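Local coordinates for T CELL surface glycoprotein CD4 (Rattus norvegicus, PDB 1CID) that probably acts at the T-cell surface as a co-receptor, its third and fourth immunoglobulin-like domains being the part described here, at residues S114-T125 with K147-E155; T125-E136 with E155-G166. All coordinates share one frame; numbering follows the deposited sequence.

The two contacts are complementary strand pairings of the C-terminal immunoglobulin-like domain. Along the chain, strand 116-122 comes first and strand 129-135 follows it; strand 148-152 then returns to close the first loop as contact 1, and strand 158-165 closes the second as contact 2. The segments therefore alternate, so the loops cross, sharing Thr-125 and Glu-155 at the turns between them. Contact 1 belongs to one sheet of the sandwich and contact 2 to the other, their centres about 9 Å apart. The Cys-119 to Cys-161 disulfide joins them, and beside it Leu-117 packs on Leu-133 and Ile-149 against the backbone of Leu-131 and Ile-132.

Contact 1: S114-T125 with K147-E155; sequences SNTLTCEVMGPT and KVIQVQAPE
Strands B and E of an immunoglobulin fold pair here, 116-122 running antiparallel to 148-152. In the middle of the ladder Cys-119 and Ile-149 exchange backbone hydrogen bonds, Cys-119 N to Ile-149 O (3.0 Å) and Ile-149 N to Cys-119 O (3.1 Å), and Val-121 N continues to Lys-147 O. Toward the other end the bond from Leu-117 N to Val-151 O is weak, but Ala-153 N still reaches Asn-115 O at 2.7 Å.

Side chains alternate between two faces. On the one carrying Thr-118, Glu-120 and Val-148, the CG2 methyl of Val-148 touches Glu-120 CB (3.6 Å) and Thr-118 CG2 (3.9 Å). The opposite face is buried in the sandwich. There Cys-119 CB lies 4.2 Å from Ile-149 CG1, and with SG anti to the backbone N (chi1 168°) the cysteine turns its sulfur into the core, where it is bonded to Cys-161. One rung farther along the same face, Leu-117 and Val-151 both pack on Trp-159 of the facing sheet.

Beyond the ladder Lys-147 runs out extended. Its side chain crosses that of Val-121 at about a right angle, CG lying 4.1 Å from Val-121 CG1. NZ ends 2.5 Å from Gly-123 O, implausibly short for a hydrogen bond, so its detail is doubtful. The same ammonium forms a salt bridge with Glu-35 of the N-terminal domain. A leucine at this position would probably leave Glu-35 without this cationic mate. The lysine is thus likely to tie this end of the strand pair to the preceding domain by charge, while the apolar face packs on the opposite sheet.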
loop_
_atom_site.group_PDB
_atom_site.type_symbol
_atom_site.label_atom_id
_atom_site.label_comp_id
_atom_site.label_asym_id
_atom_site.label_seq_id
_atom_site.Cartn_x
_atom_site.Cartn_y
_atom_site.Cartn_z
ATOM N N SER A 114 -5.943 -23.306 -15.627
ATOM C CA SER A 114 -4.481 -23.670 -15.535
ATOM C C SER A 114 -3.748 -23.387 -16.852
ATOM O O SER A 114 -2.709 -23.951 -17.221
ATOM C CB SER A 114 -4.127 -25.025 -15.014
ATOM O OG SER A 114 -4.818 -26.023 -15.736
ATOM N N ASN A 115 -4.384 -22.458 -17.525
ATOM C CA ASN A 115 -3.903 -21.899 -18.784
ATOM C C ASN A 115 -3.479 -20.497 -18.281
ATOM O O ASN A 115 -2.566 -19.941 -18.914
ATOM C CB ASN A 115 -4.887 -21.828 -19.947
ATOM C CG ASN A 115 -4.671 -22.788 -21.132
ATOM O OD1 ASN A 115 -3.960 -23.819 -20.971
ATOM N ND2 ASN A 115 -5.306 -22.441 -22.277
ATOM N N THR A 116 -4.183 -20.140 -17.194
ATOM C CA THR A 116 -3.811 -18.812 -16.731
ATOM C C THR A 116 -3.043 -18.745 -15.446
ATOM O O THR A 116 -3.334 -19.564 -14.575
ATOM C CB THR A 116 -5.214 -18.091 -16.652
ATOM O OG1 THR A 116 -5.827 -18.491 -17.914
ATOM C CG2 THR A 116 -5.091 -16.568 -16.543
ATOM N N LEU A 117 -2.130 -17.805 -15.350
ATOM C CA LEU A 117 -1.288 -17.378 -14.238
ATOM C C LEU A 117 -1.363 -15.814 -14.403
ATOM O O LEU A 117 -1.008 -15.513 -15.543
ATOM C CB LEU A 117 0.207 -17.641 -14.109
ATOM C CG LEU A 117 0.884 -17.143 -12.844
ATOM C CD1 LEU A 117 0.449 -17.913 -11.590
ATOM C CD2 LEU A 117 2.386 -17.351 -12.930
ATOM N N THR A 118 -1.806 -15.074 -13.404
ATOM C CA THR A 118 -1.915 -13.649 -13.632
ATOM C C THR A 118 -1.252 -12.782 -12.579
ATOM O O THR A 118 -1.193 -13.250 -11.429
ATOM C CB THR A 118 -3.400 -13.233 -13.854
ATOM O OG1 THR A 118 -4.082 -14.364 -14.424
ATOM C CG2 THR A 118 -3.361 -12.064 -14.862
ATOM N N CYS A 119 -0.795 -11.600 -12.913
ATOM C CA CYS A 119 -0.252 -10.857 -11.780
ATOM C C CYS A 119 -0.751 -9.470 -12.047
ATOM O O CYS A 119 -0.551 -9.177 -13.228
ATOM C CB CYS A 119 1.188 -11.045 -11.825
ATOM S SG CYS A 119 2.066 -9.963 -10.751
ATOM N N GLU A 120 -1.438 -8.827 -11.095
ATOM C CA GLU A 120 -1.871 -7.465 -11.348
ATOM C C GLU A 120 -1.577 -6.684 -10.053
ATOM O O GLU A 120 -1.611 -7.248 -8.962
ATOM C CB GLU A 120 -3.253 -7.029 -11.572
ATOM C CG GLU A 120 -4.231 -7.873 -10.815
ATOM C CD GLU A 120 -5.640 -7.595 -11.381
ATOM O OE1 GLU A 120 -5.852 -6.369 -11.586
ATOM O OE2 GLU A 120 -6.266 -8.730 -11.519
ATOM N N VAL A 121 -1.288 -5.438 -10.378
ATOM C CA VAL A 121 -0.942 -4.453 -9.317
ATOM C C VAL A 121 -1.848 -3.223 -9.389
ATOM O O VAL A 121 -2.371 -2.857 -10.484
ATOM C CB VAL A 121 0.558 -4.219 -9.558
ATOM C CG1 VAL A 121 0.949 -3.053 -10.431
ATOM C CG2 VAL A 121 1.363 -3.946 -8.310
ATOM N N MET A 122 -2.102 -2.515 -8.316
ATOM C CA MET A 122 -2.964 -1.325 -8.425
ATOM C C MET A 122 -2.495 -0.227 -7.499
ATOM O O MET A 122 -2.057 -0.570 -6.393
ATOM C CB MET A 122 -4.377 -1.608 -8.041
ATOM C CG MET A 122 -5.216 -0.900 -9.101
ATOM S SD MET A 122 -6.672 -2.055 -9.053
ATOM C CE MET A 122 -6.152 -2.874 -10.613
ATOM N N GLY A 123 -2.613 0.992 -7.961
ATOM C CA GLY A 123 -2.150 2.069 -7.026
ATOM C C GLY A 123 -1.087 2.811 -7.808
ATOM O O GLY A 123 -0.812 2.470 -8.967
ATOM N N PRO A 124 -0.488 3.780 -7.156
ATOM C CA PRO A 124 0.560 4.661 -7.691
ATOM C C PRO A 124 1.945 4.148 -8.090
ATOM O O PRO A 124 2.985 4.099 -7.349
ATOM C CB PRO A 124 0.754 5.760 -6.620
ATOM C CG PRO A 124 0.121 5.279 -5.355
ATOM C CD PRO A 124 -0.858 4.179 -5.775
ATOM N N THR A 125 1.927 3.830 -9.402
ATOM C CA THR A 125 3.183 3.319 -10.001
ATOM C C THR A 125 3.797 4.260 -11.026
ATOM O O THR A 125 2.976 4.754 -11.828
ATOM C CB THR A 125 2.967 1.862 -10.609
ATOM O OG1 THR A 125 1.763 1.739 -11.416
ATOM C CG2 THR A 125 3.076 0.860 -9.463
ATOM N N LYS A 147 0.252 -3.088 -16.090
ATOM C CA LYS A 147 -0.227 -3.286 -14.714
ATOM C C LYS A 147 -0.875 -4.638 -14.551
ATOM O O LYS A 147 -1.203 -5.029 -13.407
ATOM C CB LYS A 147 -1.111 -2.129 -14.294
ATOM C CG LYS A 147 -0.524 -0.900 -13.586
ATOM C CD LYS A 147 -1.566 0.080 -13.012
ATOM C CE LYS A 147 -0.811 0.958 -12.004
ATOM N NZ LYS A 147 -1.814 1.580 -11.093
ATOM N N VAL A 148 -1.039 -5.330 -15.657
ATOM C CA VAL A 148 -1.486 -6.707 -15.480
ATOM C C VAL A 148 -0.812 -7.550 -16.568
ATOM O O VAL A 148 -1.097 -7.303 -17.753
ATOM C CB VAL A 148 -2.966 -6.740 -15.314
ATOM C CG1 VAL A 148 -3.717 -6.346 -16.545
ATOM C CG2 VAL A 148 -3.361 -8.178 -14.976
ATOM N N ILE A 149 0.087 -8.454 -16.151
ATOM C CA ILE A 149 0.679 -9.355 -17.135
ATOM C C ILE A 149 0.086 -10.741 -16.925
ATOM O O ILE A 149 -0.304 -10.947 -15.794
ATOM C CB ILE A 149 2.195 -9.403 -17.040
ATOM C CG1 ILE A 149 2.512 -9.804 -15.605
ATOM C CG2 ILE A 149 2.514 -7.993 -17.536
ATOM C CD1 ILE A 149 4.008 -9.714 -15.238
ATOM N N GLN A 150 0.123 -11.532 -17.953
ATOM C CA GLN A 150 -0.504 -12.870 -17.923
ATOM C C GLN A 150 0.445 -13.900 -18.482
ATOM O O GLN A 150 1.275 -13.432 -19.265
ATOM C CB GLN A 150 -1.815 -12.692 -18.692
ATOM C CG GLN A 150 -2.889 -13.734 -18.654
ATOM C CD GLN A 150 -2.943 -14.444 -19.999
ATOM O OE1 GLN A 150 -2.002 -15.237 -20.282
ATOM N NE2 GLN A 150 -3.958 -14.139 -20.830
ATOM N N VAL A 151 0.386 -15.164 -18.123
ATOM C CA VAL A 151 1.239 -16.227 -18.646
ATOM C C VAL A 151 0.323 -17.447 -18.935
ATOM O O VAL A 151 -0.435 -17.985 -18.151
ATOM C CB VAL A 151 2.490 -16.703 -17.905
ATOM C CG1 VAL A 151 3.097 -18.079 -18.233
ATOM C CG2 VAL A 151 3.630 -15.692 -18.087
ATOM N N GLN A 152 0.575 -17.793 -20.187
ATOM C CA GLN A 152 -0.079 -18.940 -20.822
ATOM C C GLN A 152 0.644 -20.249 -20.457
ATOM O O GLN A 152 1.880 -20.501 -20.505
ATOM C CB GLN A 152 -0.283 -18.659 -22.305
ATOM C CG GLN A 152 -1.773 -18.477 -22.559
ATOM C CD GLN A 152 -2.822 -19.440 -22.012
ATOM O OE1 GLN A 152 -2.799 -20.665 -22.270
ATOM N NE2 GLN A 152 -3.827 -18.971 -21.223
ATOM N N ALA A 153 -0.314 -21.060 -20.013
ATOM C CA ALA A 153 -0.084 -22.404 -19.527
ATOM C C ALA A 153 1.272 -22.537 -18.840
ATOM O O ALA A 153 2.217 -23.171 -19.335
ATOM C CB ALA A 153 -0.227 -23.456 -20.623
ATOM N N PRO A 154 1.340 -21.973 -17.668
ATOM C CA PRO A 154 2.550 -22.052 -16.875
ATOM C C PRO A 154 2.977 -23.470 -16.552
ATOM O O PRO A 154 2.124 -24.316 -16.240
ATOM C CB PRO A 154 2.096 -21.387 -15.598
ATOM C CG PRO A 154 0.599 -21.711 -15.597
ATOM C CD PRO A 154 0.235 -21.265 -17.016
ATOM N N GLU A 155 4.254 -23.719 -16.580
ATOM C CA GLU A 155 4.815 -24.976 -16.173
ATOM C C GLU A 155 4.524 -25.092 -14.706
ATOM O O GLU A 155 4.584 -24.076 -14.035
ATOM C CB GLU A 155 6.350 -24.971 -16.327
ATOM C CG GLU A 155 6.471 -25.269 -17.859
ATOM C CD GLU A 155 6.764 -23.920 -18.439
ATOM O OE1 GLU A 155 7.970 -23.789 -18.111
ATOM O OE2 GLU A 155 6.006 -23.153 -19.000
#

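Contact 2: T125-E136 with E155-G166; sequences TSPKMRLILKQE and EAGVWQCLLSEG
Trp-159 passes beside the backbone of Lys-134 and on to the side chain of Gln-135, where strands 129-135 and 158-165 pair antiparallel. Its CB lies 3.5 Å from Lys-134 O. CG anti to its own carbonyl carbon (chi1 -83°) carries the indole past that oxygen, which stands oblique to the ring near CE3. Farther along, Gln-135 CG sits over one face, 3.9 Å from CE2, in a CH-pi contact, and the glutamine amide stacks on the indole with the planes 15° apart. At the edge of the pyrrole ring NE1 donates to Glu-155 O (2.9 Å), in the ring plane, a bond that together with the glutamine over the face would restrain rotation of the indole. Gln-135 NE2 makes a weak bond to Glu-155 OE1, whose stronger partner is Arg-141.

Backbone bonds join Arg-130 with Ser-164 and Ile-132 with Leu-162, and Lys-134 O accepts from Gln-160 N. On the buried face Leu-131 CD2 approaches Cys-161 SG (3.9 Å), Leu-133 CD2 meets Cys-161 CB (3.9 Å), and Met-129 CG rests 4.0 Å from Leu-163 CD2. On the other face Ile-132 CG2 lies 4.2 Å from Leu-162 CG.

This is the C-F strand pair of an immunoglobulin sheet. Trp-159, two residues before the disulfide cysteine and bonded to the backbone four residues earlier, takes the place usually held by the tyrosine of the tyrosine corner.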
loop_
_atom_site.group_PDB
_atom_site.type_symbol
_atom_site.label_atom_id
_atom_site.label_comp_id
_atom_site.label_asym_id
_atom_site.label_seq_id
_atom_site.Cartn_x
_atom_site.Cartn_y
_atom_site.Cartn_z
ATOM N N THR A 125 1.927 3.830 -9.402
ATOM C CA THR A 125 3.183 3.319 -10.001
ATOM C C THR A 125 3.797 4.260 -11.026
ATOM O O THR A 125 2.976 4.754 -11.828
ATOM C CB THR A 125 2.967 1.862 -10.609
ATOM O OG1 THR A 125 1.763 1.739 -11.416
ATOM C CG2 THR A 125 3.076 0.860 -9.463
ATOM N N SER A 126 5.108 4.397 -10.984
ATOM C CA SER A 126 5.863 5.151 -12.001
ATOM C C SER A 126 5.724 4.424 -13.340
ATOM O O SER A 126 5.493 3.216 -13.271
ATOM C CB SER A 126 7.362 5.089 -11.792
ATOM O OG SER A 126 8.053 5.537 -10.668
ATOM N N PRO A 127 5.962 5.003 -14.487
ATOM C CA PRO A 127 5.949 4.366 -15.823
ATOM C C PRO A 127 7.315 3.789 -16.243
ATOM O O PRO A 127 7.551 3.322 -17.372
ATOM C CB PRO A 127 5.433 5.500 -16.713
ATOM C CG PRO A 127 6.311 6.647 -16.163
ATOM C CD PRO A 127 6.254 6.451 -14.632
ATOM N N LYS A 128 8.287 3.845 -15.365
ATOM C CA LYS A 128 9.611 3.210 -15.415
ATOM C C LYS A 128 9.494 2.119 -14.294
ATOM O O LYS A 128 10.252 1.931 -13.303
ATOM C CB LYS A 128 10.774 4.141 -15.166
ATOM C CG LYS A 128 10.547 4.907 -13.855
ATOM C CD LYS A 128 11.838 5.552 -13.385
ATOM C CE LYS A 128 11.473 6.951 -12.858
ATOM N NZ LYS A 128 10.964 7.792 -14.005
ATOM N N MET A 129 8.381 1.385 -14.390
ATOM C CA MET A 129 7.916 0.297 -13.508
ATOM C C MET A 129 7.333 -0.824 -14.418
ATOM O O MET A 129 6.455 -0.470 -15.252
ATOM C CB MET A 129 6.893 0.640 -12.411
ATOM C CG MET A 129 7.590 0.846 -11.085
ATOM S SD MET A 129 6.550 1.607 -9.773
ATOM C CE MET A 129 7.934 2.094 -8.689
ATOM N N ARG A 130 7.886 -2.040 -14.220
ATOM C CA ARG A 130 7.368 -3.131 -15.069
ATOM C C ARG A 130 7.062 -4.320 -14.185
ATOM O O ARG A 130 7.641 -4.286 -13.104
ATOM C CB ARG A 130 8.287 -3.443 -16.205
ATOM C CG ARG A 130 9.736 -3.278 -15.798
ATOM C CD ARG A 130 10.596 -2.819 -16.963
ATOM N NE ARG A 130 10.347 -3.644 -18.108
ATOM C CZ ARG A 130 10.191 -3.445 -19.383
ATOM N NH1 ARG A 130 10.349 -2.206 -19.773
ATOM N NH2 ARG A 130 9.850 -4.328 -20.354
ATOM N N LEU A 131 6.222 -5.161 -14.674
ATOM C CA LEU A 131 5.806 -6.366 -13.971
ATOM C C LEU A 131 6.486 -7.563 -14.682
ATOM O O LEU A 131 6.683 -7.586 -15.916
ATOM C CB LEU A 131 4.310 -6.423 -14.082
ATOM C CG LEU A 131 3.286 -6.096 -13.005
ATOM C CD1 LEU A 131 1.939 -6.658 -13.429
ATOM C CD2 LEU A 131 3.723 -6.612 -11.648
ATOM N N ILE A 132 6.830 -8.492 -13.830
ATOM C CA ILE A 132 7.602 -9.645 -14.244
ATOM C C ILE A 132 7.090 -10.909 -13.605
ATOM O O ILE A 132 6.999 -10.957 -12.377
ATOM C CB ILE A 132 9.051 -9.275 -13.743
ATOM C CG1 ILE A 132 9.612 -8.003 -14.451
ATOM C CG2 ILE A 132 10.075 -10.415 -13.844
ATOM C CD1 ILE A 132 10.666 -7.441 -13.409
ATOM N N LEU A 133 6.837 -11.901 -14.407
ATOM C CA LEU A 133 6.412 -13.254 -14.012
ATOM C C LEU A 133 7.633 -14.109 -14.401
ATOM O O LEU A 133 8.074 -14.056 -15.534
ATOM C CB LEU A 133 5.086 -13.630 -14.641
ATOM C CG LEU A 133 3.822 -13.579 -13.801
ATOM C CD1 LEU A 133 2.683 -13.959 -14.640
ATOM C CD2 LEU A 133 3.929 -14.503 -12.602
ATOM N N LYS A 134 8.301 -14.789 -13.537
ATOM C CA LYS A 134 9.451 -15.613 -13.538
ATOM C C LYS A 134 9.163 -16.955 -12.850
ATOM O O LYS A 134 8.183 -17.100 -12.105
ATOM C CB LYS A 134 10.395 -15.108 -12.498
ATOM C CG LYS A 134 11.674 -14.411 -12.882
ATOM C CD LYS A 134 12.360 -14.924 -11.621
ATOM C CE LYS A 134 13.324 -13.932 -11.175
ATOM N NZ LYS A 134 14.235 -13.172 -12.086
ATOM N N GLN A 135 10.078 -17.886 -13.090
ATOM C CA GLN A 135 9.880 -19.222 -12.438
ATOM C C GLN A 135 10.646 -19.054 -11.137
ATOM O O GLN A 135 11.660 -18.349 -11.281
ATOM C CB GLN A 135 10.352 -20.381 -13.282
ATOM C CG GLN A 135 9.268 -21.418 -13.523
ATOM C CD GLN A 135 9.441 -22.032 -14.875
ATOM O OE1 GLN A 135 10.065 -21.428 -15.763
ATOM N NE2 GLN A 135 8.882 -23.231 -14.947
ATOM N N GLU A 136 10.268 -19.599 -10.017
ATOM C CA GLU A 136 10.985 -19.346 -8.814
ATOM C C GLU A 136 12.440 -18.936 -8.952
ATOM O O GLU A 136 12.618 -17.771 -8.439
ATOM C CB GLU A 136 11.101 -20.430 -7.772
ATOM C CG GLU A 136 11.291 -19.771 -6.372
ATOM C CD GLU A 136 11.017 -20.763 -5.282
ATOM O OE1 GLU A 136 10.568 -21.864 -5.599
ATOM O OE2 GLU A 136 11.297 -20.383 -4.122
ATOM N N GLU A 155 4.254 -23.719 -16.580
ATOM C CA GLU A 155 4.815 -24.976 -16.173
ATOM C C GLU A 155 4.524 -25.092 -14.706
ATOM O O GLU A 155 4.584 -24.076 -14.035
ATOM C CB GLU A 155 6.350 -24.971 -16.327
ATOM C CG GLU A 155 6.471 -25.269 -17.859
ATOM C CD GLU A 155 6.764 -23.920 -18.439
ATOM O OE1 GLU A 155 7.970 -23.789 -18.111
ATOM O OE2 GLU A 155 6.006 -23.153 -19.000
ATOM N N ALA A 156 4.214 -26.209 -14.113
ATOM C CA ALA A 156 3.987 -26.406 -12.691
ATOM C C ALA A 156 5.254 -25.916 -11.985
ATOM O O ALA A 156 6.296 -26.050 -12.662
ATOM C CB ALA A 156 3.938 -27.872 -12.426
ATOM N N GLY A 157 5.074 -25.461 -10.728
ATOM C CA GLY A 157 6.248 -24.949 -9.931
ATOM C C GLY A 157 6.038 -23.654 -9.128
ATOM O O GLY A 157 4.870 -23.220 -8.951
ATOM N N VAL A 158 7.092 -23.008 -8.644
ATOM C CA VAL A 158 6.879 -21.807 -7.850
ATOM C C VAL A 158 7.025 -20.726 -8.869
ATOM O O VAL A 158 8.167 -20.725 -9.329
ATOM C CB VAL A 158 7.950 -21.771 -6.765
ATOM C CG1 VAL A 158 7.937 -20.451 -6.055
ATOM C CG2 VAL A 158 7.764 -22.820 -5.675
ATOM N N TRP A 159 6.021 -19.951 -9.111
ATOM C CA TRP A 159 6.340 -18.824 -10.032
ATOM C C TRP A 159 6.645 -17.598 -9.168
ATOM O O TRP A 159 6.161 -17.644 -8.031
ATOM C CB TRP A 159 5.168 -18.523 -10.899
ATOM C CG TRP A 159 5.227 -19.482 -12.018
ATOM C CD1 TRP A 159 4.931 -20.799 -11.921
ATOM C CD2 TRP A 159 5.602 -19.215 -13.376
ATOM N NE1 TRP A 159 5.105 -21.361 -13.169
ATOM C CE2 TRP A 159 5.482 -20.439 -14.077
ATOM C CE3 TRP A 159 5.994 -18.100 -14.087
ATOM C CZ2 TRP A 159 5.686 -20.573 -15.429
ATOM C CZ3 TRP A 159 6.234 -18.256 -15.448
ATOM C CH2 TRP A 159 6.108 -19.448 -16.131
ATOM N N GLN A 160 7.276 -16.579 -9.622
ATOM C CA GLN A 160 7.346 -15.476 -8.617
ATOM C C GLN A 160 6.774 -14.269 -9.297
ATOM O O GLN A 160 6.808 -14.316 -10.555
ATOM C CB GLN A 160 8.758 -15.573 -8.173
ATOM C CG GLN A 160 9.134 -14.272 -7.521
ATOM C CD GLN A 160 10.584 -14.343 -7.109
ATOM O OE1 GLN A 160 11.532 -14.667 -7.815
ATOM N NE2 GLN A 160 10.837 -14.017 -5.855
ATOM N N CYS A 161 6.192 -13.250 -8.666
ATOM C CA CYS A 161 5.780 -12.086 -9.512
ATOM C C CYS A 161 6.525 -10.856 -8.988
ATOM O O CYS A 161 6.595 -10.666 -7.744
ATOM C CB CYS A 161 4.286 -11.930 -9.740
ATOM S SG CYS A 161 4.013 -10.327 -10.603
ATOM N N LEU A 162 7.161 -10.033 -9.817
ATOM C CA LEU A 162 7.868 -8.883 -9.199
ATOM C C LEU A 162 7.472 -7.581 -9.868
ATOM O O LEU A 162 7.165 -7.671 -11.053
ATOM C CB LEU A 162 9.295 -9.081 -9.392
ATOM C CG LEU A 162 10.211 -10.199 -9.673
ATOM C CD1 LEU A 162 11.610 -9.537 -9.649
ATOM C CD2 LEU A 162 10.303 -11.171 -8.536
ATOM N N LEU A 163 7.571 -6.534 -9.093
ATOM C CA LEU A 163 7.338 -5.111 -9.435
ATOM C C LEU A 163 8.748 -4.462 -9.265
ATOM O O LEU A 163 9.337 -4.511 -8.156
ATOM C CB LEU A 163 6.380 -4.307 -8.635
ATOM C CG LEU A 163 5.659 -2.995 -8.689
ATOM C CD1 LEU A 163 6.382 -1.954 -7.895
ATOM C CD2 LEU A 163 5.512 -2.426 -10.099
ATOM N N SER A 164 9.129 -3.936 -10.399
ATOM C CA SER A 164 10.445 -3.306 -10.376
ATOM C C SER A 164 10.353 -1.964 -11.074
ATOM O O SER A 164 9.574 -1.808 -12.017
ATOM C CB SER A 164 11.432 -4.219 -11.081
ATOM O OG SER A 164 11.186 -4.297 -12.479
ATOM N N GLU A 165 11.154 -1.058 -10.547
ATOM C CA GLU A 165 11.444 0.300 -11.061
ATOM C C GLU A 165 13.009 0.343 -11.110
ATOM O O GLU A 165 13.712 0.044 -10.120
ATOM C CB GLU A 165 10.856 1.494 -10.427
ATOM C CG GLU A 165 11.552 2.845 -10.717
ATOM C CD GLU A 165 12.087 3.185 -9.338
ATOM O OE1 GLU A 165 13.038 2.437 -9.007
ATOM O OE2 GLU A 165 11.624 4.021 -8.574
ATOM N N GLY A 166 13.414 0.573 -12.365
ATOM C CA GLY A 166 14.842 0.537 -12.678
ATOM C C GLY A 166 15.377 -0.862 -12.361
ATOM O O GLY A 166 14.783 -1.841 -12.879
#